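Local coordinates for protein probable TonB-dependent receptor (Pseudomonas aeruginosa, PDB 4K3F) that probably binds methionine in the periplasm as the solute-binding lipoprotein of an uptake system, although it is named a TonB-dependent receptor, at residues L5-T10 with E16-V21; D39-N44 with Q60-E65; V45-K50 with T72-V77; V104-D109 with L118-A123. All blocks are in the same frame, centred on the assembly; numbering follows the deposited sequence. Where two conformers were deposited one is given.

Contact 1. Residues L5-T10 with E16-V21; sequences LTVAAT and EILNVV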
loop_
_atom_site.group_PDB
_atom_site.type_symbol
_atom_site.label_atom_id
_atom_site.label_comp_id
_atom_site.label_asym_id
_atom_site.label_seq_id
_atom_site.Cartn_x
_atom_site.Cartn_y
_atom_site.Cartn_z
ATOM N N LEU A 5 15.500 -11.276 13.860
ATOM C CA LEU A 5 14.581 -11.188 12.697
ATOM C C LEU A 5 14.564 -9.760 12.236
ATOM O O LEU A 5 14.085 -8.892 12.933
ATOM C CB LEU A 5 13.174 -11.692 13.045
ATOM C CG LEU A 5 12.151 -11.690 11.931
ATOM C CD1 LEU A 5 12.600 -12.602 10.808
ATOM C CD2 LEU A 5 10.814 -12.154 12.504
ATOM N N THR A 6 15.136 -9.490 11.067
ATOM C CA THR A 6 15.242 -8.116 10.607
ATOM C C THR A 6 14.173 -7.860 9.527
ATOM O O THR A 6 14.024 -8.654 8.621
ATOM C CB THR A 6 16.651 -7.827 10.041
ATOM O OG1 THR A 6 16.971 -8.798 9.046
ATOM C CG2 THR A 6 17.686 -7.861 11.159
ATOM N N VAL A 7 13.442 -6.746 9.643
ATOM C CA VAL A 7 12.266 -6.452 8.794
ATOM C C VAL A 7 12.307 -5.010 8.294
ATOM O O VAL A 7 12.371 -4.065 9.104
ATOM C CB VAL A 7 10.937 -6.679 9.547
ATOM C CG1 VAL A 7 9.763 -6.529 8.614
ATOM C CG2 VAL A 7 10.897 -8.070 10.138
ATOM N N ALA A 8 12.319 -4.853 6.968
ATOM C CA ALA A 8 12.198 -3.514 6.374
ATOM C C ALA A 8 10.728 -3.118 6.279
ATOM O O ALA A 8 9.884 -3.927 5.876
ATOM C CB ALA A 8 12.776 -3.531 4.979
ATOM N N ALA A 9 10.421 -1.860 6.567
ATOM C CA ALA A 9 9.035 -1.396 6.563
ATOM C C ALA A 9 8.923 0.066 6.223
ATOM O O ALA A 9 9.834 0.829 6.548
ATOM C CB ALA A 9 8.427 -1.608 7.923
ATOM N N THR A 10 7.819 0.457 5.597
ATOM C CA THR A 10 7.507 1.884 5.430
ATOM C C THR A 10 7.043 2.406 6.808
ATOM O O THR A 10 6.636 1.658 7.714
ATOM C CB THR A 10 6.428 2.146 4.336
ATOM O OG1 THR A 10 5.426 1.111 4.423
ATOM C CG2 THR A 10 7.069 2.068 2.950
ATOM N N GLU A 16 5.020 1.259 12.591
ATOM C CA GLU A 16 4.282 1.477 13.841
ATOM C C GLU A 16 3.713 0.125 14.315
ATOM O O GLU A 16 3.829 -0.233 15.475
ATOM C CB GLU A 16 3.172 2.508 13.648
ATOM C CG GLU A 16 3.682 3.877 13.212
ATOM C CD GLU A 16 2.621 4.984 13.271
ATOM O OE1 GLU A 16 1.455 4.741 12.943
ATOM O OE2 GLU A 16 2.990 6.124 13.582
ATOM N N ILE A 17 3.060 -0.594 13.413
ATOM C CA ILE A 17 2.538 -1.920 13.742
ATOM C C ILE A 17 3.628 -2.830 14.280
ATOM O O ILE A 17 3.449 -3.521 15.294
ATOM C CB ILE A 17 1.873 -2.548 12.492
ATOM C CG1 ILE A 17 0.576 -1.795 12.166
ATOM C CG2 ILE A 17 1.614 -4.046 12.690
ATOM C CD1 ILE A 17 0.014 -2.097 10.777
ATOM N N LEU A 18 4.765 -2.862 13.576
ATOM C CA LEU A 18 5.888 -3.666 14.009
ATOM C C LEU A 18 6.445 -3.273 15.385
ATOM O O LEU A 18 6.778 -4.182 16.168
ATOM C CB LEU A 18 6.977 -3.711 12.927
ATOM C CG LEU A 18 6.573 -4.417 11.626
ATOM C CD1 LEU A 18 7.683 -4.192 10.613
ATOM C CD2 LEU A 18 6.308 -5.905 11.779
ATOM N N ASN A 19 6.485 -1.970 15.706
ATOM C CA ASN A 19 6.943 -1.525 17.033
ATOM C C ASN A 19 6.031 -2.074 18.175
ATOM O O ASN A 19 6.503 -2.409 19.253
ATOM C CB ASN A 19 6.961 0.003 17.130
ATOM C CG ASN A 19 8.095 0.647 16.342
ATOM O OD1 ASN A 19 9.175 0.124 16.265
ATOM N ND2 ASN A 19 7.836 1.844 15.823
ATOM N N VAL A 20 4.741 -2.183 17.877
ATOM C CA VAL A 20 3.759 -2.673 18.863
ATOM C C VAL A 20 3.856 -4.191 19.006
ATOM O O VAL A 20 3.603 -4.697 20.084
ATOM C CB VAL A 20 2.355 -2.171 18.462
ATOM C CG1 VAL A 20 1.246 -2.778 19.285
ATOM C CG2 VAL A 20 2.346 -0.646 18.574
ATOM N N VAL A 21 4.241 -4.906 17.929
ATOM C CA VAL A 21 4.353 -6.385 18.029
ATOM C C VAL A 21 5.674 -6.764 18.657
ATOM O O VAL A 21 5.792 -7.867 19.192
ATOM C CB VAL A 21 4.190 -7.235 16.725
ATOM C CG1 VAL A 21 2.801 -7.171 16.178
ATOM C CG2 VAL A 21 5.203 -6.908 15.671
#
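A buried, wholly apolar strand-to-helix contact joins Val7 and Ala9 of strand 3-9 to Leu18 of helix 11-26, the first two elements of a beta-alpha-beta unit completed by strand 30-36. It illustrates how a single leucine can seat a helix on a sheet. Val7 and Ala9 are two residues apart on an extended strand, and both present their side chains to the helix, whereas the CB of Ala8 points away from it. One branch of Leu18 serves both: its CD1 lies 3.7 Å from CG1 of Val7 and 3.8 Å from CB of Ala9. The leucine CG stands beside the backbone N and opposite the carbonyl carbon (chi1 -65°), and a nearly extended chi2 of 172° carries CD1 down to the strand. Val7 answers with the methyl lying opposite its own N, and the two side chains meet at a slant. Ala9 contributes its single methyl, and its CA lies 8.4 Å from that of Leu18, the nearest pair of CA atoms between the two segments. Around this point, Val7 is bonded through its backbone to Lys33 and Lys35 of strand 30-36, and Leu18 also packs on Ile34 of that strand. Leu215 of helix 210-218 adds to the cover of Val7, while Glu16, two residues before Leu18, is hydrogen-bonded through OE1 to Tyr232 OH in helix 222-232.

Contact 2. Residues D39-N44 with Q60-E65; sequences DYVQPN and QPYLDE. With MSE (selenomethionine), chain B.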
loop_
_atom_site.group_PDB
_atom_site.type_symbol
_atom_site.label_atom_id
_atom_site.label_comp_id
_atom_site.label_asym_id
_atom_site.label_seq_id
_atom_site.Cartn_x
_atom_site.Cartn_y
_atom_site.Cartn_z
ATOM N N ASP A 39 10.599 4.243 0.515
ATOM C CA ASP A 39 10.272 3.934 -0.867
ATOM C C ASP A 39 9.756 2.501 -1.059
ATOM O O ASP A 39 9.783 1.689 -0.133
ATOM C CB ASP A 39 11.518 4.114 -1.737
ATOM C CG ASP A 39 12.536 3.003 -1.518
ATOM O OD1 ASP A 39 13.007 2.819 -0.361
ATOM O OD2 ASP A 39 12.803 2.281 -2.506
ATOM N N TYR A 40 9.304 2.226 -2.277
ATOM C CA TYR A 40 8.681 0.974 -2.606
ATOM C C TYR A 40 9.615 -0.027 -3.315
ATOM O O TYR A 40 9.176 -1.084 -3.742
ATOM C CB TYR A 40 7.484 1.251 -3.495
ATOM C CG TYR A 40 6.200 1.765 -2.860
ATOM C CD1 TYR A 40 6.003 1.819 -1.485
ATOM C CD2 TYR A 40 5.152 2.177 -3.694
ATOM C CE1 TYR A 40 4.780 2.253 -0.953
ATOM C CE2 TYR A 40 3.946 2.567 -3.178
ATOM C CZ TYR A 40 3.740 2.622 -1.809
ATOM O OH TYR A 40 2.497 3.045 -1.333
ATOM N N VAL A 41 10.901 0.281 -3.387
ATOM C CA VAL A 41 11.859 -0.587 -4.103
ATOM C C VAL A 41 12.857 -1.210 -3.157
ATOM O O VAL A 41 12.977 -2.448 -3.062
ATOM C CB VAL A 41 12.562 0.185 -5.253
ATOM C CG1 VAL A 41 13.635 -0.664 -5.945
ATOM C CG2 VAL A 41 11.523 0.647 -6.272
ATOM N N GLN A 42 13.555 -0.361 -2.402
ATOM C CA GLN A 42 14.644 -0.855 -1.557
ATOM C C GLN A 42 14.249 -1.934 -0.535
ATOM O O GLN A 42 15.068 -2.836 -0.277
ATOM C CB GLN A 42 15.425 0.302 -0.886
ATOM C CG GLN A 42 16.122 1.256 -1.886
ATOM C CD GLN A 42 16.943 0.528 -2.972
ATOM O OE1 GLN A 42 16.747 0.748 -4.171
ATOM N NE2 GLN A 42 17.830 -0.342 -2.558
ATOM N N PRO A 43 13.037 -1.885 0.048
ATOM C CA PRO A 43 12.694 -2.989 0.979
ATOM C C PRO A 43 12.772 -4.377 0.323
ATOM O O PRO A 43 13.168 -5.354 0.999
ATOM C CB PRO A 43 11.280 -2.609 1.506
ATOM C CG PRO A 43 11.246 -1.120 1.331
ATOM C CD PRO A 43 11.993 -0.839 0.048
ATOM N N ASN A 44 12.423 -4.480 -0.971
ATOM C CA ASN A 44 12.480 -5.738 -1.654
ATOM C C ASN A 44 13.906 -6.083 -2.028
ATOM O O ASN A 44 14.354 -7.211 -1.877
ATOM C CB ASN A 44 11.601 -5.696 -2.883
ATOM C CG ASN A 44 10.179 -6.041 -2.589
ATOM O OD1 ASN A 44 9.876 -6.633 -1.568
ATOM N ND2 ASN A 44 9.273 -5.687 -3.512
ATOM N N GLN A 60 0.127 -7.946 -2.620
ATOM C CA GLN A 60 0.532 -9.089 -3.456
ATOM C C GLN A 60 0.640 -8.733 -4.917
ATOM O O GLN A 60 1.592 -9.157 -5.575
ATOM C CB GLN A 60 -0.377 -10.313 -3.224
ATOM C CG GLN A 60 0.135 -11.593 -3.882
ATOM C CD GLN A 60 1.062 -12.415 -3.038
ATOM O OE1 GLN A 60 0.792 -12.678 -1.847
ATOM N NE2 GLN A 60 2.142 -12.903 -3.668
ATOM N N PRO A 61 -0.321 -7.955 -5.467
ATOM C CA PRO A 61 -0.101 -7.588 -6.861
ATOM C C PRO A 61 1.237 -6.904 -7.113
ATOM O O PRO A 61 1.924 -7.220 -8.076
ATOM C CB PRO A 61 -1.287 -6.704 -7.180
ATOM C CG PRO A 61 -2.371 -7.212 -6.254
ATOM C CD PRO A 61 -1.680 -7.606 -4.991
ATOM N N TYR A 62 1.620 -6.022 -6.235
ATOM C CA TYR A 62 2.901 -5.304 -6.354
ATOM C C TYR A 62 4.085 -6.284 -6.287
ATOM O O TYR A 62 5.008 -6.218 -7.117
ATOM C CB TYR A 62 3.011 -4.222 -5.265
ATOM C CG TYR A 62 4.252 -3.396 -5.420
ATOM C CD1 TYR A 62 5.442 -3.805 -4.855
ATOM C CD2 TYR A 62 4.258 -2.214 -6.199
ATOM C CE1 TYR A 62 6.587 -3.072 -5.002
ATOM C CE2 TYR A 62 5.416 -1.468 -6.356
ATOM C CZ TYR A 62 6.570 -1.898 -5.767
ATOM O OH TYR A 62 7.734 -1.154 -5.964
ATOM N N LEU A 63 4.025 -7.210 -5.355
ATOM C CA LEU A 63 5.083 -8.195 -5.174
ATOM C C LEU A 63 5.236 -9.006 -6.441
ATOM O O LEU A 63 6.346 -9.283 -6.895
ATOM C CB LEU A 63 4.794 -9.098 -3.971
ATOM C CG LEU A 63 5.785 -10.222 -3.815
ATOM C CD1 LEU A 63 7.202 -9.739 -3.579
ATOM C CD2 LEU A 63 5.319 -11.200 -2.731
ATOM N N ASP A 64 4.110 -9.504 -6.942
ATOM C CA ASP A 64 4.179 -10.398 -8.108
ATOM C C ASP A 64 4.828 -9.679 -9.317
ATOM O O ASP A 64 5.697 -10.243 -10.058
ATOM C CB ASP A 64 2.778 -10.888 -8.498
ATOM C CG ASP A 64 2.144 -11.814 -7.463
ATOM O OD1 ASP A 64 2.842 -12.346 -6.597
ATOM O OD2 ASP A 64 0.889 -12.024 -7.552
ATOM N N GLU A 65 4.399 -8.429 -9.547
ATOM C CA GLU A 65 4.961 -7.610 -10.598
ATOM C C GLU A 65 6.420 -7.281 -10.342
ATOM O O GLU A 65 7.243 -7.300 -11.271
ATOM C CB GLU A 65 4.136 -6.330 -10.739
ATOM C CG GLU A 65 4.652 -5.346 -11.770
ATOM C CD GLU A 65 4.792 -5.894 -13.181
ATOM O OE1 GLU A 65 4.109 -6.880 -13.557
ATOM O OE2 GLU A 65 5.551 -5.268 -13.946
HETATM N N MSE B 300 0.761 0.445 1.672
HETATM C CA MSE B 300 0.591 0.591 0.198
HETATM C C MSE B 300 -0.887 0.361 -0.098
HETATM O O MSE B 300 -1.484 -0.570 0.454
HETATM O OXT MSE B 300 -1.481 1.092 -0.899
HETATM C CB MSE B 300 1.466 -0.404 -0.583
HETATM C CG MSE B 300 1.328 -0.247 -2.078
HETATM SE SE MSE B 300 2.328 -1.659 -3.008
HETATM C CE MSE B 300 4.092 -1.140 -2.576
#
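Tyr40, in the loop leading into helix 42-48, faces Tyr62 in the first turn of helix 60-70 with CA atoms 9.3 Å apart. Tyr62 spans this distance: its CG is opposite the backbone N (chi1 -175°), which sends the ring across so that OH donates to Tyr40 O over 2.6 Å. The hydroxyl comes from above the carbonyl plane, at a C=O...donor angle of 121°. The rings themselves form a T-shaped pair, the edge of Tyr40 toward the face of Tyr62, with centroids 5.9 Å apart. Into the angle between them goes the methyl CE of the bound selenomethionine, 3.4 Å above the centre of the Tyr40 ring and 3.6 Å above that of Tyr62. Asn44 ND2 reaches the edge of Tyr62, 4.0 Å from CE1, while its OD1 accepts from Asn55 and Gln58. Tyr40 OH is bonded to Asn173 OD1, and Asp39 OD2 accepts from the backbone N of both Val41 and Gln42, an Asx turn where the loop enters helix 42-48. The chemistry implies a divided pocket: aromatic faces receive the methyl end by CH-pi contact, whereas Glu83, Arg115, Asn171 and Asn198 bond the ligand's polar atoms, consistent with a protein that probably binds methionine.

Contact 3. Residues V45-K50 with T72-V77; sequences VQVSEK and TDLVAV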
loop_
_atom_site.group_PDB
_atom_site.type_symbol
_atom_site.label_atom_id
_atom_site.label_comp_id
_atom_site.label_asym_id
_atom_site.label_seq_id
_atom_site.Cartn_x
_atom_site.Cartn_y
_atom_site.Cartn_z
ATOM N N VAL A 45 14.624 -5.089 -2.537
ATOM C CA VAL A 45 16.037 -5.271 -2.915
ATOM C C VAL A 45 16.849 -5.749 -1.697
ATOM O O VAL A 45 17.671 -6.646 -1.819
ATOM C CB VAL A 45 16.646 -3.945 -3.448
ATOM C CG1 VAL A 45 18.148 -4.107 -3.654
ATOM C CG2 VAL A 45 15.948 -3.509 -4.705
ATOM N N GLN A 46 16.594 -5.177 -0.516
ATOM C CA GLN A 46 17.350 -5.536 0.689
ATOM C C GLN A 46 17.121 -6.985 1.073
ATOM O O GLN A 46 18.030 -7.699 1.505
ATOM C CB GLN A 46 16.944 -4.653 1.863
ATOM C CG GLN A 46 17.462 -3.231 1.724
ATOM C CD GLN A 46 18.856 -3.027 2.276
ATOM O OE1 GLN A 46 19.268 -3.679 3.215
ATOM N NE2 GLN A 46 19.548 -2.088 1.732
ATOM N N VAL A 47 15.892 -7.455 0.894
ATOM C CA VAL A 47 15.594 -8.859 1.229
ATOM C C VAL A 47 16.213 -9.827 0.212
ATOM O O VAL A 47 16.844 -10.827 0.582
ATOM C CB VAL A 47 14.067 -9.088 1.445
ATOM C CG1 VAL A 47 13.773 -10.561 1.768
ATOM C CG2 VAL A 47 13.578 -8.266 2.621
ATOM N N SER A 48 16.039 -9.491 -1.046
ATOM C CA SER A 48 16.552 -10.314 -2.148
ATOM C C SER A 48 18.058 -10.376 -2.140
ATOM O O SER A 48 18.604 -11.422 -2.453
ATOM C CB SER A 48 16.074 -9.777 -3.475
ATOM O OG SER A 48 14.701 -10.078 -3.600
ATOM N N GLU A 49 18.704 -9.282 -1.723
ATOM C CA GLU A 49 20.173 -9.233 -1.571
ATOM C C GLU A 49 20.668 -9.824 -0.251
ATOM O O GLU A 49 21.876 -9.743 0.061
ATOM C CB GLU A 49 20.701 -7.821 -1.778
ATOM C CG GLU A 49 20.550 -7.342 -3.193
ATOM C CD GLU A 49 21.186 -5.990 -3.452
ATOM O OE1 GLU A 49 21.637 -5.288 -2.504
ATOM O OE2 GLU A 49 21.178 -5.608 -4.632
ATOM N N LYS A 50 19.757 -10.453 0.511
ATOM C CA LYS A 50 20.103 -11.170 1.729
ATOM C C LYS A 50 20.726 -10.207 2.780
ATOM O O LYS A 50 21.658 -10.580 3.513
ATOM C CB LYS A 50 20.994 -12.418 1.391
ATOM C CG LYS A 50 20.541 -13.186 0.117
ATOM C CD LYS A 50 21.411 -14.397 -0.203
ATOM C CE LYS A 50 20.939 -15.211 -1.416
ATOM N NZ LYS A 50 19.483 -15.607 -1.329
ATOM N N THR A 72 13.214 -11.836 -9.306
ATOM C CA THR A 72 13.423 -12.293 -7.924
ATOM C C THR A 72 12.355 -13.287 -7.506
ATOM O O THR A 72 11.415 -13.588 -8.250
ATOM C CB THR A 72 13.461 -11.087 -6.962
ATOM O OG1 THR A 72 12.323 -10.249 -7.156
ATOM C CG2 THR A 72 14.741 -10.267 -7.247
ATOM N N ASP A 73 12.504 -13.826 -6.310
ATOM C CA ASP A 73 11.582 -14.876 -5.895
ATOM C C ASP A 73 11.177 -14.713 -4.454
ATOM O O ASP A 73 11.090 -15.692 -3.682
ATOM C CB ASP A 73 12.100 -16.284 -6.227
ATOM C CG ASP A 73 13.123 -16.787 -5.287
ATOM O OD1 ASP A 73 13.859 -15.965 -4.712
ATOM O OD2 ASP A 73 13.190 -18.034 -5.131
ATOM N N LEU A 74 10.873 -13.471 -4.075
ATOM C CA LEU A 74 10.344 -13.189 -2.765
ATOM C C LEU A 74 8.936 -13.771 -2.629
ATOM O O LEU A 74 8.196 -13.847 -3.605
ATOM C CB LEU A 74 10.329 -11.681 -2.508
ATOM C CG LEU A 74 11.685 -11.004 -2.536
ATOM C CD1 LEU A 74 11.496 -9.510 -2.295
ATOM C CD2 LEU A 74 12.656 -11.587 -1.546
ATOM N N VAL A 75 8.579 -14.162 -1.417
ATOM C CA VAL A 75 7.322 -14.890 -1.194
ATOM C C VAL A 75 6.537 -14.244 -0.052
ATOM O O VAL A 75 7.048 -13.807 0.997
ATOM C CB VAL A 75 7.581 -16.405 -0.889
ATOM C CG1 VAL A 75 8.148 -17.090 -2.132
ATOM C CG2 VAL A 75 8.558 -16.627 0.270
ATOM N N ALA A 76 5.232 -14.246 -0.223
ATOM C CA ALA A 76 4.359 -13.735 0.802
ATOM C C ALA A 76 4.250 -14.714 1.974
ATOM O O ALA A 76 4.178 -15.898 1.788
ATOM C CB ALA A 76 2.973 -13.517 0.199
ATOM N N VAL A 77 4.200 -14.194 3.179
ATOM C CA VAL A 77 4.094 -14.993 4.411
ATOM C C VAL A 77 2.675 -14.942 4.981
ATOM O O VAL A 77 2.062 -16.011 5.252
ATOM C CB VAL A 77 5.093 -14.508 5.484
ATOM C CG1 VAL A 77 4.963 -15.365 6.749
ATOM C CG2 VAL A 77 6.511 -14.559 4.941
#
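Flat groups play no part where Val47 and Ser48 meet Thr72 and Leu74: no ring, amide or carboxylate enters the interface, and faces and edges give way to methyl branches grouped about one hydroxyl. The last turn of helix 42-48 here rests on the chain that leads into strand 75-82, and the backbones come to 6.9 Å between the CA atoms of Ser48 and Thr72. Leu74 carries most of the meeting. Its CD2 lies 3.6 Å from CG1 of Val47, the two side chains passing at a slant, and the same methyl is 3.3 Å from Ser48 OG. That oxygen also sits close to the leucine branch point, at 3.3 Å from CG, so the isobutyl group is pressed against it. From another side Thr72 brings CG2 to 3.7 Å from OG. Ser48 holds OG beside its own backbone N (chi1 -73°), a setting that turns it back along the helix to a weak hydrogen bond with Asn44 O. Thr72 likewise spends its hydroxyl elsewhere, on Asn67 OD1 of helix 60-70, and leaves its methyl to the contact. Just beyond, the helix ends in a Schellman motif with Lys50, at positive phi, as the C-prime residue; Lys50 N bonds to Val47 O, which also accepts from Arg203 NH1. The chemistry is thus a division of labour: hydroxyls turn their polarity toward partners outside the interface, and the two segments adhere through van der Waals contact alone, on a patch that is partly buried.

Contact 4. Residues V104-D109 with L118-A123; sequences VVIPND and LLLDKA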
loop_
_atom_site.group_PDB
_atom_site.type_symbol
_atom_site.label_atom_id
_atom_site.label_comp_id
_atom_site.label_asym_id
_atom_site.label_seq_id
_atom_site.Cartn_x
_atom_site.Cartn_y
_atom_site.Cartn_z
ATOM N N VAL A 104 -5.361 14.781 -13.098
ATOM C CA VAL A 104 -5.511 13.745 -12.058
ATOM C C VAL A 104 -4.258 12.883 -12.068
ATOM O O VAL A 104 -3.985 12.175 -13.049
ATOM C CB VAL A 104 -6.762 12.904 -12.344
ATOM C CG1 VAL A 104 -6.958 11.823 -11.316
ATOM C CG2 VAL A 104 -7.991 13.808 -12.372
ATOM N N VAL A 105 -3.498 12.926 -10.980
ATOM C CA VAL A 105 -2.242 12.194 -10.921
ATOM C C VAL A 105 -2.448 10.871 -10.169
ATOM O O VAL A 105 -3.182 10.808 -9.179
ATOM C CB VAL A 105 -1.080 13.043 -10.351
ATOM C CG1 VAL A 105 -1.323 13.436 -8.898
ATOM C CG2 VAL A 105 0.241 12.337 -10.539
ATOM N N ILE A 106 -1.821 9.831 -10.694
ATOM C CA ILE A 106 -1.890 8.493 -10.103
ATOM C C ILE A 106 -0.470 7.918 -10.052
ATOM O O ILE A 106 0.434 8.430 -10.693
ATOM C CB ILE A 106 -2.829 7.588 -10.957
ATOM C CG1 ILE A 106 -2.203 7.240 -12.299
ATOM C CG2 ILE A 106 -4.213 8.242 -11.102
ATOM C CD1 ILE A 106 -3.028 6.316 -13.180
ATOM N N PRO A 107 -0.272 6.855 -9.293
ATOM C CA PRO A 107 1.057 6.244 -9.305
ATOM C C PRO A 107 1.473 5.679 -10.659
ATOM O O PRO A 107 0.646 5.238 -11.431
ATOM C CB PRO A 107 0.936 5.111 -8.265
ATOM C CG PRO A 107 -0.180 5.550 -7.362
ATOM C CD PRO A 107 -1.163 6.256 -8.270
ATOM N N ASN A 108 2.757 5.698 -10.917
ATOM C CA ASN A 108 3.282 5.271 -12.234
ATOM C C ASN A 108 3.784 3.826 -12.264
ATOM O O ASN A 108 4.288 3.370 -13.285
ATOM C CB ASN A 108 4.350 6.229 -12.767
ATOM C CG ASN A 108 5.630 6.240 -11.945
ATOM O OD1 ASN A 108 5.779 5.546 -10.944
ATOM N ND2 ASN A 108 6.611 6.960 -12.444
ATOM N N ASP A 109 3.604 3.081 -11.177
ATOM C CA ASP A 109 3.916 1.650 -11.205
ATOM C C ASP A 109 2.666 0.851 -11.660
ATOM O O ASP A 109 1.531 1.298 -11.527
ATOM C CB ASP A 109 4.406 1.123 -9.844
ATOM C CG ASP A 109 3.382 1.254 -8.787
ATOM O OD1 ASP A 109 3.155 2.380 -8.291
ATOM O OD2 ASP A 109 2.783 0.234 -8.434
ATOM N N LEU A 118 -8.878 1.933 -11.662
ATOM C CA LEU A 118 -10.090 1.207 -11.257
ATOM C C LEU A 118 -10.957 1.996 -10.276
ATOM O O LEU A 118 -12.184 1.937 -10.359
ATOM C CB LEU A 118 -9.736 -0.167 -10.673
ATOM C CG LEU A 118 -9.237 -1.179 -11.713
ATOM C CD1 LEU A 118 -8.821 -2.464 -11.019
ATOM C CD2 LEU A 118 -10.276 -1.499 -12.756
ATOM N N LEU A 119 -10.335 2.740 -9.367
ATOM C CA LEU A 119 -11.081 3.622 -8.458
ATOM C C LEU A 119 -11.748 4.729 -9.274
ATOM O O LEU A 119 -12.919 5.066 -9.037
ATOM C CB LEU A 119 -10.160 4.229 -7.369
ATOM C CG LEU A 119 -10.882 5.187 -6.418
ATOM C CD1 LEU A 119 -12.083 4.506 -5.736
ATOM C CD2 LEU A 119 -9.918 5.801 -5.408
ATOM N N LEU A 120 -11.034 5.320 -10.236
ATOM C CA LEU A 120 -11.659 6.349 -11.096
ATOM C C LEU A 120 -12.863 5.755 -11.849
ATOM O O LEU A 120 -13.908 6.424 -12.048
ATOM C CB LEU A 120 -10.667 6.951 -12.094
ATOM C CG LEU A 120 -9.527 7.728 -11.454
ATOM C CD1 LEU A 120 -8.477 8.172 -12.484
ATOM C CD2 LEU A 120 -10.065 8.932 -10.714
ATOM N N ASP A 121 -12.733 4.501 -12.275
ATOM C CA ASP A 121 -13.838 3.823 -12.957
ATOM C C ASP A 121 -15.015 3.606 -11.970
ATOM O O ASP A 121 -16.183 3.910 -12.277
ATOM C CB ASP A 121 -13.325 2.539 -13.618
ATOM C CG ASP A 121 -14.451 1.675 -14.234
ATOM O OD1 ASP A 121 -15.226 1.023 -13.476
ATOM O OD2 ASP A 121 -14.522 1.608 -15.475
ATOM N N LYS A 122 -14.705 3.117 -10.774
ATOM C CA LYS A 122 -15.747 2.868 -9.782
ATOM C C LYS A 122 -16.498 4.148 -9.460
ATOM O O LYS A 122 -17.717 4.130 -9.329
ATOM C CB LYS A 122 -15.149 2.314 -8.488
ATOM C CG LYS A 122 -16.195 1.657 -7.611
ATOM C CD LYS A 122 -15.655 1.322 -6.236
ATOM C CE LYS A 122 -16.623 0.396 -5.515
ATOM N NZ LYS A 122 -15.966 -0.247 -4.353
ATOM N N ALA A 123 -15.763 5.256 -9.365
ATOM C CA ALA A 123 -16.312 6.550 -8.991
ATOM C C ALA A 123 -16.992 7.298 -10.151
ATOM O O ALA A 123 -17.577 8.357 -9.934
ATOM C CB ALA A 123 -15.215 7.393 -8.447
#
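Val104 and Leu120 reach for each other tip to tip, the valine from strand 103-107 and the leucine from helix 110-122, and their methyls meet about midway between backbones whose CA atoms are 9.7 Å apart. The touching pair is CG1 of Val104 and CD1 of Leu120, at 4.1 Å. Val104 aims that methyl by setting it opposite its backbone N (chi1 180°). Leu120 extends from the helix with chi1 -65° and chi2 173°, a shape that places CD1 at the far end of the side chain. Ile106, two residues along the strand and directed to the same side, adds a looser touch: its CG2 stands 4.5 Å from that same CD1. One leucine methyl therefore faces two branched strand residues, at spacings that mark an easy van der Waals fit. Ile150 of strand 149-153 and both Met167 and Leu169 of strand 167-170 also touch Leu120, so that it rests across three neighbouring strands. At the other end of the unit, Asp109 N-caps helix 110-122 and bonds through OD2 to Asn112, one of the residues of the selenomethionine pocket. A parallel strand that runs through a short capped turn into a helix packed back on its sheet is an element of the alpha/beta architecture of periplasmic binding proteins, and here the turn adjoins the ligand pocket through Asn112.

Overall arrangement
Contacts 1 and 4 apply one solution in two different sheets, on opposite sides of the chain's centre and about 29 Å apart between centres: a helix leucine buried on alternate strand residues. Contacts 2 and 3 share helix 42-48 and touch each other, for instance where Leu63 packs on Leu74, yet differ in kind. Contact 2, nearest the centre of the chain, is buried, aromatic and hydrogen-bonded around the ligand; contact 3, farther out, is only partly buried and sends its hydroxyls to outside partners. Tyr62 of contact 2 also meets Asp109 of contact 4, so the ligand-binding pair reaches the second sheet's unit, whereas contact 1 adjoins contact 2 through Ala8 and Pro43.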